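Local atomic coordinates of TlmII (Streptoalloteichus hindustanus, PDB entry 4HVM), a protein that takes part in tallysomycin biosynthesis and, as a member of the condensation-domain family, probably works alongside nonribosomal peptide synthetases, perhaps recognising phosphopantetheine-linked substrates. Residues G40-G45 / D133-V138; I386-E391 / V421-E426. One frame throughout, in Å; residues are numbered along the deposited sequence.

Interaction 1: G40-G45 / D133-V138; sequences GLLGSG and DVVLGV
Gly40 opens the pairing of two antiparallel strands, lying across from Gly137 in a non-hydrogen-bonded pair whose CA atoms are 3.9 Å apart. Leu41 follows in a hydrogen-bonded pair with Leu136: its N donates to Leu136 O at 2.8 Å, from above the carbonyl plane, while Leu136 N returns the bond to Leu41 O nearly along the C=O axis. Both leucines face helix 147-161, where Leu154 touches each. Leu42 turns to the other face. With CG anti to its backbone N (chi1 170°), it crosses Val135 obliquely, and CD1 rests 3.8 Å from Val135 CG2 under the cover of helix 98-110. At Gly43 the N donates in the carbonyl plane to Val134 O (2.7 Å), and Gly43 O receives Val134 N in return. Ser44 closes the run: its OG, anti to the backbone N, donates to Asp133 OD1 at 2.9 Å, approaching from above the carboxylate plane. The succession of hydrogen-bonded and non-hydrogen-bonded pairs is that of regular antiparallel pairing, and here helices 147-161 and 98-110 cover the two faces of the mixed sheet of the condensation-domain fold.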
# COMPACT_ATOMS: atom_id res chain seq x y z
N GLY A 40 -11.39 -3.72 5.41
CA GLY A 40 -12.74 -4.21 5.61
C GLY A 40 -13.84 -3.24 5.22
O GLY A 40 -13.64 -2.02 5.25
N LEU A 41 -15.00 -3.78 4.86
CA LEU A 41 -16.18 -2.97 4.57
C LEU A 41 -17.24 -3.24 5.63
O LEU A 41 -17.54 -4.39 5.95
CB LEU A 41 -16.73 -3.29 3.18
CG LEU A 41 -15.89 -2.89 1.97
CD1 LEU A 41 -16.58 -3.28 0.68
CD2 LEU A 41 -15.59 -1.39 1.99
N LEU A 42 -17.82 -2.17 6.17
CA LEU A 42 -18.86 -2.30 7.18
C LEU A 42 -20.25 -2.24 6.55
O LEU A 42 -20.61 -1.26 5.91
CB LEU A 42 -18.72 -1.21 8.24
CG LEU A 42 -19.87 -1.06 9.23
CD1 LEU A 42 -20.09 -2.35 10.01
CD2 LEU A 42 -19.60 0.10 10.17
N GLY A 43 -21.02 -3.31 6.73
CA GLY A 43 -22.39 -3.34 6.24
C GLY A 43 -23.37 -3.10 7.37
O GLY A 43 -23.21 -3.62 8.48
N SER A 44 -24.41 -2.31 7.10
CA SER A 44 -25.39 -1.98 8.12
C SER A 44 -26.81 -2.07 7.58
O SER A 44 -27.15 -1.43 6.58
CB SER A 44 -25.13 -0.59 8.69
OG SER A 44 -25.93 -0.35 9.83
N GLY A 45 -27.65 -2.85 8.25
CA GLY A 45 -29.02 -3.06 7.82
C GLY A 45 -29.42 -4.51 8.01
O GLY A 45 -28.75 -5.24 8.75
N ASP A 133 -25.17 -4.58 12.16
CA ASP A 133 -23.82 -4.36 11.65
C ASP A 133 -23.01 -5.63 11.40
O ASP A 133 -22.87 -6.47 12.29
CB ASP A 133 -23.04 -3.42 12.57
CG ASP A 133 -23.53 -1.98 12.50
OD1 ASP A 133 -24.68 -1.76 12.08
OD2 ASP A 133 -22.75 -1.07 12.86
N VAL A 134 -22.49 -5.76 10.19
CA VAL A 134 -21.61 -6.87 9.82
C VAL A 134 -20.39 -6.34 9.09
O VAL A 134 -20.52 -5.58 8.13
CB VAL A 134 -22.32 -7.88 8.91
CG1 VAL A 134 -21.35 -8.95 8.45
CG2 VAL A 134 -23.50 -8.51 9.64
N VAL A 135 -19.20 -6.75 9.53
CA VAL A 135 -17.97 -6.36 8.86
C VAL A 135 -17.46 -7.47 7.95
O VAL A 135 -17.27 -8.61 8.38
CB VAL A 135 -16.86 -5.99 9.86
CG1 VAL A 135 -15.52 -5.85 9.15
CG2 VAL A 135 -17.21 -4.70 10.58
N LEU A 136 -17.26 -7.14 6.68
CA LEU A 136 -16.61 -8.05 5.74
C LEU A 136 -15.17 -7.62 5.58
O LEU A 136 -14.88 -6.57 5.00
CB LEU A 136 -17.31 -8.01 4.38
CG LEU A 136 -16.71 -8.91 3.30
CD1 LEU A 136 -17.10 -10.37 3.49
CD2 LEU A 136 -17.09 -8.42 1.92
N GLY A 137 -14.24 -8.42 6.10
CA GLY A 137 -12.84 -8.06 6.07
C GLY A 137 -12.01 -9.00 5.22
O GLY A 137 -12.37 -10.16 5.03
N VAL A 138 -10.89 -8.49 4.71
CA VAL A 138 -9.96 -9.32 3.96
C VAL A 138 -8.55 -9.21 4.55
O VAL A 138 -8.07 -8.12 4.86
CB VAL A 138 -9.94 -8.94 2.45
CG1 VAL A 138 -9.60 -7.47 2.25
CG2 VAL A 138 -8.97 -9.83 1.69

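Interaction 2: I386-E391 / V421-E426; sequences IELFRE and VGELGE
Two glutamates set the geometry of this meeting: Glu391 and Glu423 cross obliquely, with their carboxylate planes 85° apart. Glu391 holds CG anti to its backbone N (chi1 -173°) and runs extended beyond it, so that its tip reaches the backbone of strand 417-424. There OE1 accepts Glu423 N through its anti lone pair, at 2.9 Å and almost straight (173°), while OE2 is taken by the hydroxyl of Tyr151 on helix 147-161. The carboxylate is thus gripped at both oxygens by two different parts of the fold. Glu423's extended chain, CG anti to the carbonyl carbon, runs past that first oxygen and crosses Leu388 at about a right angle; Leu388 CD2 lies 3.6 Å from Glu423 OE2, a methyl against a carboxylate oxygen. Arg390, at the N-cap of helix 391-394, bends at chi2 and touches with its aliphatic part alone: CD stands 4.0 Å from Leu424 CD1, the two chains crossing obliquely. An alanine in place of Glu391 would remove the carboxylate and would probably leave Glu423 N and the Tyr151 hydroxyl without this shared acceptor, loosening the tie between the two segments. A backbone bond of Glu423 with Ala392 adds to the same join. Glu391 OE1 and Glu423 OE1 are 5.2 Å apart, so two like charges lie near each other; the N-H and hydroxyl donors would tend to stabilise the ionised form of Glu391 despite that neighbour.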
# COMPACT_ATOMS: atom_id res chain seq x y z
N ILE A 386 -23.18 0.61 3.06
CA ILE A 386 -21.83 0.06 3.00
C ILE A 386 -20.78 1.17 3.04
O ILE A 386 -20.78 2.07 2.20
CB ILE A 386 -21.62 -0.79 1.73
CG1 ILE A 386 -22.54 -2.01 1.75
CG2 ILE A 386 -20.17 -1.22 1.62
CD1 ILE A 386 -22.39 -2.89 0.52
N GLU A 387 -19.89 1.10 4.03
CA GLU A 387 -18.83 2.09 4.18
C GLU A 387 -17.52 1.40 4.54
O GLU A 387 -17.51 0.23 4.93
CB GLU A 387 -19.19 3.10 5.27
CG GLU A 387 -19.36 2.48 6.66
CD GLU A 387 -19.88 3.47 7.69
OE1 GLU A 387 -19.69 3.22 8.90
OE2 GLU A 387 -20.49 4.48 7.29
N LEU A 388 -16.41 2.12 4.41
CA LEU A 388 -15.11 1.61 4.80
C LEU A 388 -15.08 1.41 6.31
O LEU A 388 -15.69 2.18 7.05
CB LEU A 388 -14.00 2.56 4.37
CG LEU A 388 -13.37 2.35 2.98
CD1 LEU A 388 -14.41 2.42 1.87
CD2 LEU A 388 -12.26 3.37 2.75
N PHE A 389 -14.39 0.37 6.76
CA PHE A 389 -14.36 0.05 8.18
C PHE A 389 -13.01 0.33 8.83
O PHE A 389 -12.04 -0.41 8.62
CB PHE A 389 -14.76 -1.41 8.42
CG PHE A 389 -14.65 -1.83 9.86
CD1 PHE A 389 -15.49 -1.29 10.82
CD2 PHE A 389 -13.70 -2.76 10.25
CE1 PHE A 389 -15.39 -1.66 12.14
CE2 PHE A 389 -13.60 -3.14 11.58
CZ PHE A 389 -14.44 -2.59 12.52
N ARG A 390 -12.95 1.41 9.61
CA ARG A 390 -11.78 1.76 10.41
C ARG A 390 -10.47 1.66 9.64
O ARG A 390 -9.49 1.12 10.15
CB ARG A 390 -11.71 0.88 11.67
CG ARG A 390 -12.89 1.04 12.63
CD ARG A 390 -12.74 2.28 13.50
NE ARG A 390 -13.84 2.40 14.46
CZ ARG A 390 -13.83 1.85 15.67
NH1 ARG A 390 -12.79 1.14 16.08
NH2 ARG A 390 -14.88 2.01 16.47
N GLU A 391 -10.46 2.15 8.41
CA GLU A 391 -9.29 2.06 7.55
C GLU A 391 -8.04 2.66 8.21
O GLU A 391 -6.94 2.14 8.06
CB GLU A 391 -9.54 2.73 6.20
CG GLU A 391 -8.43 2.53 5.19
CD GLU A 391 -8.74 3.18 3.85
OE1 GLU A 391 -9.03 4.40 3.82
OE2 GLU A 391 -8.69 2.47 2.82
N VAL A 421 -2.14 7.47 4.88
CA VAL A 421 -3.42 8.14 5.08
C VAL A 421 -4.59 7.17 4.94
O VAL A 421 -4.68 6.43 3.96
CB VAL A 421 -3.61 9.30 4.08
CG1 VAL A 421 -4.82 10.14 4.47
CG2 VAL A 421 -2.37 10.17 4.04
N GLY A 422 -5.49 7.19 5.92
CA GLY A 422 -6.64 6.29 5.91
C GLY A 422 -7.93 6.97 6.33
O GLY A 422 -7.91 7.91 7.13
N GLU A 423 -9.04 6.49 5.79
CA GLU A 423 -10.35 7.05 6.11
C GLU A 423 -10.77 6.76 7.55
O GLU A 423 -10.34 5.77 8.14
CB GLU A 423 -11.43 6.50 5.17
CG GLU A 423 -11.51 7.16 3.81
CD GLU A 423 -12.84 6.92 3.12
OE1 GLU A 423 -12.95 7.19 1.91
OE2 GLU A 423 -13.79 6.46 3.80
N LEU A 424 -11.61 7.63 8.09
CA LEU A 424 -12.23 7.42 9.39
C LEU A 424 -13.47 8.29 9.48
O LEU A 424 -13.38 9.48 9.78
CB LEU A 424 -11.27 7.77 10.52
CG LEU A 424 -11.68 7.27 11.90
CD1 LEU A 424 -11.40 5.78 12.04
CD2 LEU A 424 -10.98 8.06 12.97
N GLY A 425 -14.63 7.70 9.23
CA GLY A 425 -15.85 8.47 9.08
C GLY A 425 -15.76 9.30 7.81
O GLY A 425 -15.33 8.80 6.78
N GLU A 426 -16.16 10.56 7.89
CA GLU A 426 -16.03 11.46 6.75
C GLU A 426 -14.73 12.25 6.87
O GLU A 426 -14.62 13.34 6.32
CB GLU A 426 -17.22 12.41 6.66
CG GLU A 426 -18.55 11.74 6.35
CD GLU A 426 -19.29 11.30 7.59
OE1 GLU A 426 -19.96 12.14 8.23
OE2 GLU A 426 -19.21 10.10 7.94

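Interactions 1 and 2 have centres about 11 Å apart. Segment 386-391 pairs with one sheet through its strand and touches another through side chains at and after the strand's end. Strand 385-388 lies along the far edge of strand 36-44 from strand 133-141: Leu42 N is 2.7 Å from Glu387 O and Gly40 O is 2.9 Å from Phe389 N, both probable hydrogen bonds. Phe389 also reaches across to interaction 1, its CD2 lying 3.8 Å from Val135 CG1. At the end of this strand, interaction 2 ties residues 388-391 to strand 417-424 of the six-stranded sheet. This tie is consistent with the crossover between the two lobes known from condensation domains, where the active-site channel runs between the lobes.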